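Local coordinates for germination protein YpeB (Bacillus megaterium QM B1551, PDB 5BOI) that is involved in the germination of Bacillus spores, here seen as its PepSY-containing C-terminal domain, which is thought to have an inhibitory role, at residues K65-L73 / G148-L156; K209-I217 / E224-N232. All coordinates share one frame; numbering follows the deposited sequence.

Contact 1 of 2, residues K65-L73 / G148-L156; sequences KGGYPLWVL and GFSAKDFLL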
ATOM      1  N   LYS A  65      16.826 -10.428   7.167  1.00 87.10           N
ATOM      2  CA  LYS A  65      16.709  -9.976   8.535  1.00 97.10           C
ATOM      3  C   LYS A  65      15.248  -9.834   8.958  1.00 85.96           C
ATOM      4  O   LYS A  65      14.440  -9.184   8.283  1.00 92.31           O
ATOM      5  CB  LYS A  65      17.477  -8.665   8.696  1.00114.72           C
ATOM      6  CG  LYS A  65      16.867  -7.479   7.976  1.00105.07           C
ATOM      7  CD  LYS A  65      17.620  -6.168   8.192  1.00 95.86           C
ATOM      8  CE  LYS A  65      18.332  -6.074   9.533  1.00 91.61           C
ATOM      9  NZ  LYS A  65      19.330  -4.969   9.442  1.00 96.20           N
ATOM     10  N   GLY A  66      14.889 -10.516  10.039  1.00 72.00           N
ATOM     11  CA  GLY A  66      13.558 -10.387  10.616  1.00 70.82           C
ATOM     12  C   GLY A  66      12.414 -11.068   9.881  1.00 72.65           C
ATOM     13  O   GLY A  66      11.286 -11.075  10.372  1.00 78.05           O
ATOM     14  N   GLY A  67      12.693 -11.620   8.702  1.00 72.07           N
ATOM     15  CA  GLY A  67      11.691 -12.346   7.939  1.00 66.60           C
ATOM     16  C   GLY A  67      10.397 -11.595   7.663  1.00 67.39           C
ATOM     17  O   GLY A  67       9.306 -12.103   7.933  1.00 61.74           O
ATOM     18  N   TYR A  68      10.522 -10.387   7.121  1.00 71.04           N
ATOM     19  CA  TYR A  68       9.376  -9.538   6.810  1.00 71.06           C
ATOM     20  C   TYR A  68       8.838  -9.813   5.418  1.00 58.73           C
ATOM     21  O   TYR A  68       9.616  -9.883   4.471  1.00 57.67           O
ATOM     22  CB  TYR A  68       9.770  -8.068   6.907  1.00 81.84           C
ATOM     23  CG  TYR A  68       9.521  -7.441   8.255  1.00 93.15           C
ATOM     24  CD1 TYR A  68       8.270  -6.941   8.588  1.00 95.37           C
ATOM     25  CD2 TYR A  68      10.541  -7.342   9.195  1.00100.96           C
ATOM     26  CE1 TYR A  68       8.041  -6.357   9.818  1.00102.49           C
ATOM     27  CE2 TYR A  68      10.325  -6.762  10.427  1.00103.68           C
ATOM     28  CZ  TYR A  68       9.073  -6.271  10.734  1.00104.61           C
ATOM     29  OH  TYR A  68       8.861  -5.695  11.962  1.00103.97           O
ATOM     30  N   PRO A  69       7.506  -9.958   5.285  1.00 52.93           N
ATOM     31  CA  PRO A  69       6.954 -10.085   3.935  1.00 45.90           C
ATOM     32  C   PRO A  69       7.190  -8.786   3.204  1.00 42.75           C
ATOM     33  O   PRO A  69       6.620  -7.761   3.570  1.00 43.43           O
ATOM     34  CB  PRO A  69       5.458 -10.327   4.163  1.00 54.16           C
ATOM     35  CG  PRO A  69       5.311 -10.625   5.620  1.00 55.88           C
ATOM     36  CD  PRO A  69       6.451  -9.941   6.310  1.00 55.77           C
ATOM     37  N   LEU A  70       8.041  -8.823   2.191  1.00 38.19           N
ATOM     38  CA  LEU A  70       8.418  -7.609   1.489  1.00 38.68           C
ATOM     39  C   LEU A  70       7.624  -7.393   0.200  1.00 40.98           C
ATOM     40  O   LEU A  70       7.116  -6.302  -0.050  1.00 36.31           O
ATOM     41  CB  LEU A  70       9.908  -7.657   1.178  1.00 49.15           C
ATOM     42  CG  LEU A  70      10.546  -6.370   0.677  1.00 52.65           C
ATOM     43  CD1 LEU A  70      10.491  -5.288   1.757  1.00 48.12           C
ATOM     44  CD2 LEU A  70      11.969  -6.666   0.251  1.00 56.62           C
ATOM     45  N   TRP A  71       7.532  -8.438  -0.622  1.00 39.10           N
ATOM     46  CA  TRP A  71       6.949  -8.332  -1.962  1.00 36.68           C
ATOM     47  C   TRP A  71       6.404  -9.689  -2.404  1.00 36.49           C
ATOM     48  O   TRP A  71       6.983 -10.725  -2.081  1.00 36.33           O
ATOM     49  CB  TRP A  71       7.999  -7.808  -2.952  1.00 36.25           C
ATOM     50  CG  TRP A  71       7.489  -7.542  -4.347  1.00 42.96           C
ATOM     51  CD1 TRP A  71       6.905  -6.392  -4.809  1.00 46.05           C
ATOM     52  CD2 TRP A  71       7.542  -8.438  -5.465  1.00 50.19           C
ATOM     53  NE1 TRP A  71       6.580  -6.525  -6.142  1.00 43.82           N
ATOM     54  CE2 TRP A  71       6.962  -7.771  -6.568  1.00 52.03           C
ATOM     55  CE3 TRP A  71       8.016  -9.743  -5.639  1.00 58.12           C
ATOM     56  CZ2 TRP A  71       6.844  -8.366  -7.825  1.00 48.98           C
ATOM     57  CZ3 TRP A  71       7.899 -10.331  -6.894  1.00 56.09           C
ATOM     58  CH2 TRP A  71       7.320  -9.640  -7.966  1.00 49.12           C
ATOM     59  N   VAL A  72       5.271  -9.675  -3.104  1.00 33.95           N
ATOM     60  CA  VAL A  72       4.626 -10.893  -3.610  1.00 33.59           C
ATOM     61  C   VAL A  72       4.037 -10.667  -4.989  1.00 41.54           C
ATOM     62  O   VAL A  72       3.481  -9.605  -5.286  1.00 37.61           O
ATOM     63  CB  VAL A  72       3.477 -11.397  -2.679  1.00 35.42           C
ATOM     64  CG1 VAL A  72       2.672 -12.528  -3.354  1.00 40.34           C
ATOM     65  CG2 VAL A  72       4.011 -11.859  -1.341  1.00 35.02           C
ATOM     66  N   LEU A  73       4.158 -11.663  -5.852  1.00 40.29           N
ATOM     67  CA  LEU A  73       3.385 -11.639  -7.080  1.00 43.19           C
ATOM     68  C   LEU A  73       3.002 -13.049  -7.490  1.00 47.81           C
ATOM     69  O   LEU A  73       3.872 -13.902  -7.660  1.00 44.31           O
ATOM     70  CB  LEU A  73       4.159 -10.960  -8.206  1.00 45.49           C
ATOM     71  CG  LEU A  73       3.314 -10.873  -9.477  1.00 58.84           C
ATOM     72  CD1 LEU A  73       1.993 -10.181  -9.166  1.00 58.51           C
ATOM     73  CD2 LEU A  73       4.061 -10.152 -10.589  1.00 70.03           C
ATOM     74  N   GLY A 148      -1.069  -9.899  -5.456  1.00 35.37           N
ATOM     75  CA  GLY A 148       0.104  -9.056  -5.489  1.00 29.29           C
ATOM     76  C   GLY A 148       0.177  -8.283  -4.186  1.00 32.85           C
ATOM     77  O   GLY A 148      -0.863  -7.990  -3.585  1.00 29.88           O
ATOM     78  N   PHE A 149       1.399  -7.992  -3.742  1.00 36.48           N
ATOM     79  CA  PHE A 149       1.645  -7.285  -2.474  1.00 33.30           C
ATOM     80  C   PHE A 149       3.015  -6.618  -2.510  1.00 35.54           C
ATOM     81  O   PHE A 149       3.987  -7.207  -2.977  1.00 38.16           O
ATOM     82  CB  PHE A 149       1.540  -8.263  -1.291  1.00 35.99           C
ATOM     83  CG  PHE A 149       1.908  -7.671   0.050  1.00 34.57           C
ATOM     84  CD1 PHE A 149       0.967  -6.981   0.803  1.00 37.39           C
ATOM     85  CD2 PHE A 149       3.184  -7.846   0.579  1.00 35.95           C
ATOM     86  CE1 PHE A 149       1.294  -6.448   2.043  1.00 35.25           C
ATOM     87  CE2 PHE A 149       3.516  -7.313   1.823  1.00 40.42           C
ATOM     88  CZ  PHE A 149       2.567  -6.619   2.553  1.00 31.37           C
ATOM     89  N   SER A 150       3.105  -5.381  -2.025  1.00 31.89           N
ATOM     90  CA  SER A 150       4.404  -4.763  -1.885  1.00 29.75           C
ATOM     91  C   SER A 150       4.418  -3.851  -0.678  1.00 27.50           C
ATOM     92  O   SER A 150       3.663  -2.888  -0.629  1.00 31.13           O
ATOM     93  CB  SER A 150       4.775  -3.964  -3.120  1.00 35.00           C
ATOM     94  OG  SER A 150       5.944  -3.201  -2.857  1.00 43.06           O
ATOM     95  N   ALA A 151       5.263  -4.167   0.292  1.00 30.28           N
ATOM     96  CA  ALA A 151       5.421  -3.281   1.445  1.00 37.46           C
ATOM     97  C   ALA A 151       6.790  -2.618   1.426  1.00 36.62           C
ATOM     98  O   ALA A 151       7.316  -2.232   2.475  1.00 34.13           O
ATOM     99  CB  ALA A 151       5.220  -4.048   2.743  1.00 33.90           C
ATOM    100  N   LYS A 152       7.371  -2.487   0.241  1.00 34.81           N
ATOM    101  CA  LYS A 152       8.732  -1.977   0.140  1.00 40.04           C
ATOM    102  C   LYS A 152       8.814  -0.532   0.640  1.00 37.18           C
ATOM    103  O   LYS A 152       9.697  -0.198   1.431  1.00 39.11           O
ATOM    104  CB  LYS A 152       9.237  -2.088  -1.302  1.00 46.52           C
ATOM    105  CG  LYS A 152       9.509  -3.532  -1.733  1.00 55.84           C
ATOM    106  CD  LYS A 152       9.916  -3.634  -3.200  1.00 55.85           C
ATOM    107  CE  LYS A 152      11.394  -3.358  -3.385  1.00 53.66           C
ATOM    108  NZ  LYS A 152      11.915  -3.916  -4.667  1.00 52.14           N
ATOM    109  N   ASP A 153       7.873   0.308   0.208  1.00 38.17           N
ATOM    110  CA  ASP A 153       7.845   1.706   0.636  1.00 38.01           C
ATOM    111  C   ASP A 153       7.622   1.816   2.144  1.00 43.53           C
ATOM    112  O   ASP A 153       8.336   2.532   2.836  1.00 41.85           O
ATOM    113  CB  ASP A 153       6.756   2.479  -0.111  1.00 36.75           C
ATOM    114  CG  ASP A 153       7.082   2.674  -1.582  1.00 57.09           C
ATOM    115  OD1 ASP A 153       8.283   2.735  -1.915  1.00 61.40           O
ATOM    116  OD2 ASP A 153       6.143   2.775  -2.402  1.00 61.04           O
ATOM    117  N   PHE A 154       6.634   1.083   2.642  1.00 37.71           N
ATOM    118  CA  PHE A 154       6.272   1.115   4.054  1.00 35.54           C
ATOM    119  C   PHE A 154       7.409   0.663   4.956  1.00 45.06           C
ATOM    120  O   PHE A 154       7.684   1.292   5.976  1.00 46.47           O
ATOM    121  CB  PHE A 154       5.050   0.232   4.297  1.00 32.92           C
ATOM    122  CG  PHE A 154       4.596   0.190   5.730  1.00 36.46           C
ATOM    123  CD1 PHE A 154       4.099   1.320   6.345  1.00 37.75           C
ATOM    124  CD2 PHE A 154       4.620  -1.001   6.441  1.00 46.03           C
ATOM    125  CE1 PHE A 154       3.666   1.277   7.663  1.00 49.97           C
ATOM    126  CE2 PHE A 154       4.185  -1.052   7.754  1.00 55.50           C
ATOM    127  CZ  PHE A 154       3.708   0.089   8.366  1.00 54.90           C
ATOM    128  N   LEU A 155       8.059  -0.433   4.591  1.00 48.01           N
ATOM    129  CA  LEU A 155       9.056  -1.042   5.471  1.00 54.69           C
ATOM    130  C   LEU A 155      10.404  -0.333   5.415  1.00 61.07           C
ATOM    131  O   LEU A 155      11.150  -0.347   6.390  1.00 67.46           O
ATOM    132  CB  LEU A 155       9.248  -2.523   5.129  1.00 47.91           C
ATOM    133  CG  LEU A 155       8.114  -3.498   5.469  1.00 50.66           C
ATOM    134  CD1 LEU A 155       8.429  -4.886   4.926  1.00 49.16           C
ATOM    135  CD2 LEU A 155       7.875  -3.560   6.965  1.00 53.05           C
ATOM    136  N   LEU A 156      10.716   0.289   4.283  1.00 62.05           N
ATOM    137  CA  LEU A 156      12.042   0.868   4.089  1.00 68.00           C
ATOM    138  C   LEU A 156      12.069   2.397   4.184  1.00 67.21           C
ATOM    139  O   LEU A 156      13.018   2.964   4.724  1.00 74.76           O
ATOM    140  CB  LEU A 156      12.610   0.418   2.742  1.00 72.07           C
ATOM    141  CG  LEU A 156      12.761  -1.098   2.564  1.00 74.53           C
ATOM    142  CD1 LEU A 156      13.136  -1.441   1.128  1.00 71.60           C
ATOM    143  CD2 LEU A 156      13.783  -1.666   3.539  1.00 77.08           C
TER

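Contact 2 of 2, residues K209-I217 / E224-N232; sequences KNDTYRIFI and EEKVEKLQN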
ATOM      1  N   LYS A 209     -17.757  18.850  -9.763  1.00 64.95           N
ATOM      2  CA  LYS A 209     -18.695  18.469 -10.815  1.00 70.98           C
ATOM      3  C   LYS A 209     -18.754  16.953 -11.016  1.00 82.51           C
ATOM      4  O   LYS A 209     -18.407  16.452 -12.087  1.00 85.83           O
ATOM      5  CB  LYS A 209     -18.331  19.167 -12.117  1.00 68.62           C
ATOM      6  N   ASN A 210     -19.158  16.245  -9.959  1.00 86.93           N
ATOM      7  CA  ASN A 210     -19.404  14.793  -9.956  1.00 89.85           C
ATOM      8  C   ASN A 210     -18.153  13.907  -9.953  1.00 81.58           C
ATOM      9  O   ASN A 210     -18.232  12.735  -9.585  1.00 90.60           O
ATOM     10  CB  ASN A 210     -20.299  14.406 -11.137  1.00 98.62           C
ATOM     11  CG  ASN A 210     -21.760  14.705 -10.875  1.00103.10           C
ATOM     12  OD1 ASN A 210     -22.090  15.522 -10.014  1.00106.42           O
ATOM     13  ND2 ASN A 210     -22.646  14.048 -11.619  1.00101.59           N
ATOM     14  N   ASP A 211     -17.004  14.457 -10.339  1.00 59.51           N
ATOM     15  CA  ASP A 211     -15.748  13.716 -10.263  1.00 45.61           C
ATOM     16  C   ASP A 211     -15.169  13.890  -8.862  1.00 41.49           C
ATOM     17  O   ASP A 211     -15.252  14.975  -8.296  1.00 41.18           O
ATOM     18  CB  ASP A 211     -14.740  14.214 -11.296  1.00 48.49           C
ATOM     19  CG  ASP A 211     -14.887  13.540 -12.646  1.00 62.42           C
ATOM     20  OD1 ASP A 211     -15.490  12.442 -12.729  1.00 60.03           O
ATOM     21  OD2 ASP A 211     -14.392  14.126 -13.633  1.00 61.60           O
ATOM     22  N   THR A 212     -14.573  12.833  -8.321  1.00 37.56           N
ATOM     23  CA  THR A 212     -13.937  12.916  -7.012  1.00 42.69           C
ATOM     24  C   THR A 212     -12.446  13.248  -7.097  1.00 31.09           C
ATOM     25  O   THR A 212     -11.698  12.637  -7.865  1.00 32.19           O
ATOM     26  CB  THR A 212     -14.130  11.603  -6.246  1.00 48.87           C
ATOM     27  OG1 THR A 212     -15.533  11.353  -6.113  1.00 48.32           O
ATOM     28  CG2 THR A 212     -13.493  11.685  -4.870  1.00 39.30           C
ATOM     29  N   TYR A 213     -12.026  14.215  -6.284  1.00 34.59           N
ATOM     30  CA  TYR A 213     -10.645  14.693  -6.256  1.00 31.97           C
ATOM     31  C   TYR A 213     -10.041  14.668  -4.865  1.00 29.92           C
ATOM     32  O   TYR A 213     -10.741  14.913  -3.890  1.00 30.97           O
ATOM     33  CB  TYR A 213     -10.562  16.124  -6.768  1.00 30.00           C
ATOM     34  CG  TYR A 213     -10.745  16.206  -8.262  1.00 32.83           C
ATOM     35  CD1 TYR A 213     -12.015  16.277  -8.811  1.00 43.31           C
ATOM     36  CD2 TYR A 213      -9.653  16.167  -9.119  1.00 34.95           C
ATOM     37  CE1 TYR A 213     -12.200  16.345 -10.169  1.00 46.20           C
ATOM     38  CE2 TYR A 213      -9.831  16.218 -10.490  1.00 46.28           C
ATOM     39  CZ  TYR A 213     -11.108  16.306 -11.007  1.00 52.21           C
ATOM     40  OH  TYR A 213     -11.297  16.365 -12.372  1.00 54.47           O
ATOM     41  N   ARG A 214      -8.746  14.374  -4.792  1.00 25.95           N
ATOM     42  CA  ARG A 214      -7.985  14.653  -3.583  1.00 26.33           C
ATOM     43  C   ARG A 214      -7.099  15.857  -3.870  1.00 27.38           C
ATOM     44  O   ARG A 214      -6.371  15.891  -4.883  1.00 29.14           O
ATOM     45  CB  ARG A 214      -7.137  13.456  -3.157  1.00 29.89           C
ATOM     46  CG  ARG A 214      -6.488  13.607  -1.766  1.00 29.17           C
ATOM     47  CD  ARG A 214      -5.664  12.347  -1.456  1.00 35.06           C
ATOM     48  NE  ARG A 214      -6.519  11.239  -1.048  1.00 38.48           N
ATOM     49  CZ  ARG A 214      -6.531  10.029  -1.601  1.00 33.40           C
ATOM     50  NH1 ARG A 214      -5.727   9.725  -2.624  1.00 31.82           N
ATOM     51  NH2 ARG A 214      -7.350   9.113  -1.107  1.00 34.96           N
ATOM     52  N   ILE A 215      -7.177  16.839  -2.989  1.00 23.76           N
ATOM     53  CA  ILE A 215      -6.386  18.065  -3.126  1.00 22.19           C
ATOM     54  C   ILE A 215      -5.533  18.295  -1.892  1.00 29.90           C
ATOM     55  O   ILE A 215      -6.044  18.280  -0.757  1.00 28.59           O
ATOM     56  CB  ILE A 215      -7.286  19.281  -3.370  1.00 20.41           C
ATOM     57  CG1 ILE A 215      -8.014  19.133  -4.707  1.00 30.76           C
ATOM     58  CG2 ILE A 215      -6.430  20.604  -3.410  1.00 27.41           C
ATOM     59  CD1 ILE A 215      -9.374  19.814  -4.744  1.00 39.87           C
ATOM     60  N   PHE A 216      -4.236  18.521  -2.106  1.00 23.67           N
ATOM     61  CA  PHE A 216      -3.325  18.802  -0.998  1.00 19.92           C
ATOM     62  C   PHE A 216      -2.949  20.284  -0.959  1.00 22.06           C
ATOM     63  O   PHE A 216      -2.455  20.818  -1.972  1.00 25.72           O
ATOM     64  CB  PHE A 216      -2.055  17.963  -1.120  1.00 21.84           C
ATOM     65  CG  PHE A 216      -2.287  16.471  -1.000  1.00 22.98           C
ATOM     66  CD1 PHE A 216      -2.645  15.716  -2.108  1.00 23.43           C
ATOM     67  CD2 PHE A 216      -2.126  15.832   0.227  1.00 24.50           C
ATOM     68  CE1 PHE A 216      -2.840  14.331  -1.997  1.00 29.44           C
ATOM     69  CE2 PHE A 216      -2.317  14.457   0.343  1.00 28.13           C
ATOM     70  CZ  PHE A 216      -2.674  13.715  -0.769  1.00 26.28           C
ATOM     71  N   ILE A 217      -3.165  20.924   0.191  1.00 21.54           N
ATOM     72  CA  ILE A 217      -2.824  22.346   0.386  1.00 22.13           C
ATOM     73  C   ILE A 217      -1.680  22.454   1.405  1.00 23.34           C
ATOM     74  O   ILE A 217      -1.785  21.938   2.520  1.00 24.64           O
ATOM     75  CB  ILE A 217      -4.041  23.158   0.884  1.00 25.88           C
ATOM     76  CG1 ILE A 217      -5.180  23.159  -0.138  1.00 23.17           C
ATOM     77  CG2 ILE A 217      -3.661  24.613   1.258  1.00 27.52           C
ATOM     78  CD1 ILE A 217      -4.806  23.676  -1.501  1.00 27.86           C
ATOM     79  N   GLU A 224      -1.239  25.093  -3.419  1.00 24.14           N
ATOM     80  CA  GLU A 224      -1.426  23.691  -3.794  1.00 25.34           C
ATOM     81  C   GLU A 224      -0.110  22.918  -3.884  1.00 26.87           C
ATOM     82  O   GLU A 224       0.896  23.441  -4.340  1.00 27.48           O
ATOM     83  CB  GLU A 224      -2.155  23.590  -5.123  1.00 28.94           C
ATOM     84  CG  GLU A 224      -3.561  24.079  -5.054  1.00 35.24           C
ATOM     85  CD  GLU A 224      -4.118  24.337  -6.426  1.00 50.65           C
ATOM     86  OE1 GLU A 224      -3.677  25.318  -7.065  1.00 55.78           O
ATOM     87  OE2 GLU A 224      -4.979  23.558  -6.862  1.00 50.80           O
ATOM     88  N   GLU A 225      -0.131  21.650  -3.494  1.00 23.66           N
ATOM     89  CA  GLU A 225       1.034  20.782  -3.685  1.00 23.90           C
ATOM     90  C   GLU A 225       0.744  19.591  -4.583  1.00 25.77           C
ATOM     91  O   GLU A 225       1.652  18.995  -5.161  1.00 25.79           O
ATOM     92  CB  GLU A 225       1.518  20.287  -2.328  1.00 25.76           C
ATOM     93  CG  GLU A 225       2.114  21.419  -1.463  1.00 26.75           C
ATOM     94  CD  GLU A 225       3.519  21.854  -1.851  1.00 35.21           C
ATOM     95  OE1 GLU A 225       4.102  21.343  -2.848  1.00 37.19           O
ATOM     96  OE2 GLU A 225       4.058  22.714  -1.113  1.00 37.61           O
ATOM     97  N   LYS A 226      -0.525  19.219  -4.658  1.00 25.61           N
ATOM     98  CA  LYS A 226      -0.932  18.071  -5.482  1.00 25.23           C
ATOM     99  C   LYS A 226      -2.429  18.089  -5.644  1.00 23.02           C
ATOM    100  O   LYS A 226      -3.185  18.368  -4.681  1.00 24.33           O
ATOM    101  CB  LYS A 226      -0.498  16.733  -4.855  1.00 22.57           C
ATOM    102  CG  LYS A 226      -1.023  15.464  -5.613  1.00 26.77           C
ATOM    103  CD  LYS A 226      -0.494  14.179  -4.991  1.00 28.55           C
ATOM    104  CE  LYS A 226      -0.861  12.947  -5.851  1.00 31.13           C
ATOM    105  NZ  LYS A 226      -0.184  11.749  -5.287  1.00 38.36           N
ATOM    106  N   VAL A 227      -2.851  17.815  -6.871  1.00 23.91           N
ATOM    107  CA  VAL A 227      -4.254  17.628  -7.192  1.00 25.34           C
ATOM    108  C   VAL A 227      -4.435  16.329  -7.971  1.00 25.70           C
ATOM    109  O   VAL A 227      -3.799  16.090  -9.017  1.00 24.69           O
ATOM    110  CB  VAL A 227      -4.816  18.805  -8.013  1.00 28.21           C
ATOM    111  CG1 VAL A 227      -6.270  18.484  -8.437  1.00 29.53           C
ATOM    112  CG2 VAL A 227      -4.723  20.103  -7.199  1.00 31.61           C
ATOM    113  N   GLU A 228      -5.343  15.488  -7.500  1.00 23.69           N
ATOM    114  CA  GLU A 228      -5.452  14.157  -8.067  1.00 23.14           C
ATOM    115  C   GLU A 228      -6.911  13.712  -8.267  1.00 27.57           C
ATOM    116  O   GLU A 228      -7.710  13.681  -7.318  1.00 27.19           O
ATOM    117  CB  GLU A 228      -4.720  13.198  -7.134  1.00 34.63           C
ATOM    118  CG  GLU A 228      -4.850  11.786  -7.505  1.00 46.61           C
ATOM    119  CD  GLU A 228      -4.639  10.871  -6.328  1.00 35.34           C
ATOM    120  OE1 GLU A 228      -4.399  11.332  -5.175  1.00 37.80           O
ATOM    121  OE2 GLU A 228      -4.749   9.670  -6.592  1.00 38.22           O
ATOM    122  N   LYS A 229      -7.287  13.387  -9.493  1.00 28.32           N
ATOM    123  CA  LYS A 229      -8.593  12.758  -9.700  1.00 30.51           C
ATOM    124  C   LYS A 229      -8.625  11.308  -9.199  1.00 33.80           C
ATOM    125  O   LYS A 229      -7.710  10.513  -9.473  1.00 31.19           O
ATOM    126  CB  LYS A 229      -8.994  12.775 -11.184  1.00 35.07           C
ATOM    127  CG  LYS A 229     -10.353  12.148 -11.436  1.00 34.34           C
ATOM    128  CD  LYS A 229     -10.928  12.540 -12.803  1.00 44.94           C
ATOM    129  CE  LYS A 229      -9.980  12.152 -13.928  1.00 56.59           C
ATOM    130  NZ  LYS A 229     -10.710  11.836 -15.188  1.00 68.70           N
ATOM    131  N   LEU A 230      -9.685  10.953  -8.476  1.00 30.85           N
ATOM    132  CA  LEU A 230      -9.860   9.568  -8.069  1.00 25.72           C
ATOM    133  C   LEU A 230     -10.919   8.880  -8.949  1.00 38.07           C
ATOM    134  O   LEU A 230     -11.778   9.532  -9.523  1.00 47.03           O
ATOM    135  CB  LEU A 230     -10.261   9.484  -6.594  1.00 33.92           C
ATOM    136  CG  LEU A 230      -9.454  10.332  -5.604  1.00 36.19           C
ATOM    137  CD1 LEU A 230      -9.879  10.009  -4.170  1.00 39.76           C
ATOM    138  CD2 LEU A 230      -7.960  10.114  -5.764  1.00 34.52           C
ATOM    139  N   GLN A 231     -10.858   7.564  -9.048  1.00 42.79           N
ATOM    140  CA  GLN A 231     -11.819   6.858  -9.895  1.00 68.51           C
ATOM    141  C   GLN A 231     -12.962   6.252  -9.089  1.00 81.40           C
ATOM    142  O   GLN A 231     -12.842   6.054  -7.879  1.00 78.09           O
ATOM    143  CB  GLN A 231     -11.118   5.768 -10.710  1.00 76.16           C
ATOM    144  CG  GLN A 231      -9.997   6.291 -11.600  1.00 79.49           C
ATOM    145  CD  GLN A 231     -10.503   7.113 -12.767  1.00 85.53           C
ATOM    146  OE1 GLN A 231     -11.487   6.753 -13.418  1.00 92.75           O
ATOM    147  NE2 GLN A 231      -9.834   8.229 -13.037  1.00 78.83           N
ATOM    148  N   ASN A 232     -14.071   5.986  -9.779  1.00103.83           N
ATOM    149  CA  ASN A 232     -15.198   5.224  -9.241  1.00124.00           C
ATOM    150  C   ASN A 232     -16.257   4.999 -10.315  1.00127.59           C
ATOM    151  O   ASN A 232     -16.059   5.350 -11.478  1.00127.94           O
ATOM    152  CB  ASN A 232     -15.827   5.924  -8.031  1.00138.62           C
ATOM    153  CG  ASN A 232     -17.249   5.461  -7.764  1.00115.63           C
ATOM    154  OD1 ASN A 232     -17.468   4.394  -7.189  1.00113.64           O
ATOM    155  ND2 ASN A 232     -18.222   6.275  -8.159  1.00100.58           N
TER

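Contact 1 of 2, residues K65-L73 / G148-L156
V72 and F149 face each other as an antiparallel hydrogen-bonded pair, V72 N donating a hydrogen bond to F149 O (2.8 Å) and F149 N returning a longer bond to V72 O (3.1 Å). CB of V72 lies 3.9 Å from CB of F149, and a beta-branched residue such as valine suits the extended strand. With CG anti to the backbone N (chi1 174°), the F149 ring reaches back along the partner strand, and its CE2 edge meets P69 O in the ring plane at 3.6 Å. That carbonyl is buried by the contact and has no polar partner in the model. W71 and S150 are an antiparallel non-hydrogen-bonded pair on the other face, with CD1 of the indole 3.6 Å from CB of S150 and OG of S150 at the ring edge, in its plane; the ammonium of K152 is far enough from the indole that any cation-pi attraction is weak. Without the indole, as with an alanine here, CB of S150 would probably lose its contact with CD1, and the K152 chain would be freer to move. The strand pairing ends where A151 N, at the N-cap position of helix 152-156, bonds to L70 O (2.8 Å). Beyond it L155, one turn into the helix, sends CD1 to CD1 of L70 (3.8 Å) and CD2 to the less well ordered ring of Y68, an apolar contact joining helix 152-156 to the residues leading into strand 69-73. L70 and W71 form a classic beta bulge opposite D61 of strand 57-63, which flanks strand 69-74 on its other edge. F22 and F101 meet the F149 ring edge-to-face, V135 of strand 134-140 touches it too, and helix 12-22 packs on P69 and V72 through F22.

Contact 2 of 2, residues K209-I217 / E224-N232
One face of the Y213 ring is crossed by the aliphatic chain of K229, whose CB comes within 3.6 Å of CE2; CG of Y213 stands anti to the carbonyl carbon (chi1 -73°), which turns the ring across the neighbouring strand. A long methylene chain suits this place, because it can lie along an aromatic while its ammonium lies near the carboxylate of D211 without touching it. The guanidinium of R214 has CD1 of L230 over one face, and at its edge NH1 makes a salt bridge with E228 OE1 (3.3 Å). This bond is long and bent, 139° at the hydrogen, with the two planes 55° apart; NH2 has a partner of its own in A107 O. E108 makes only a long, weak ion pair with R214 and lies close to the like-charged E228, a crowding the arginine may partly offset. The F216 ring has K226 O at its edge, in plane, while CB of K226 rests 3.6 Å from CD1.

Between these groups the backbones pair antiparallel: R214 and E228 exchange two bonds of 2.8 Å each, N to O, and F216 N bonds almost straight to K226 O. A beta bulge between F216 and I217 shifts the register, F216 O taking E225 N. The two strands form a beta hairpin, with strand 211-218 also bonded to strand 198-208. F216 packs on A189 and I191 of strand 182-192 and meets Y131 edge-to-face, while I215 turns to L177 and V181.

How the contacts relate
Contact 1 is complete before the chain reaches contact 2, and the two lie on opposite sides of the chain's centre, their own centres 28 Å apart and their nearest atoms about 11 Å apart without touching. Contact 1 lies in the part assigned to the first two PepSY domains and joins strands 69-74 and 146-150, far apart in sequence; contact 2 is a local hairpin in the later PepSY domain. Antiparallel pairing carries both. Strand 146-150 pairs with 134-140, which leads through 115-123 and 129-130 to strand 182-192, then 198-208, and so to the hairpin: a chain of strand pairings links them across this C-terminal part of YpeB.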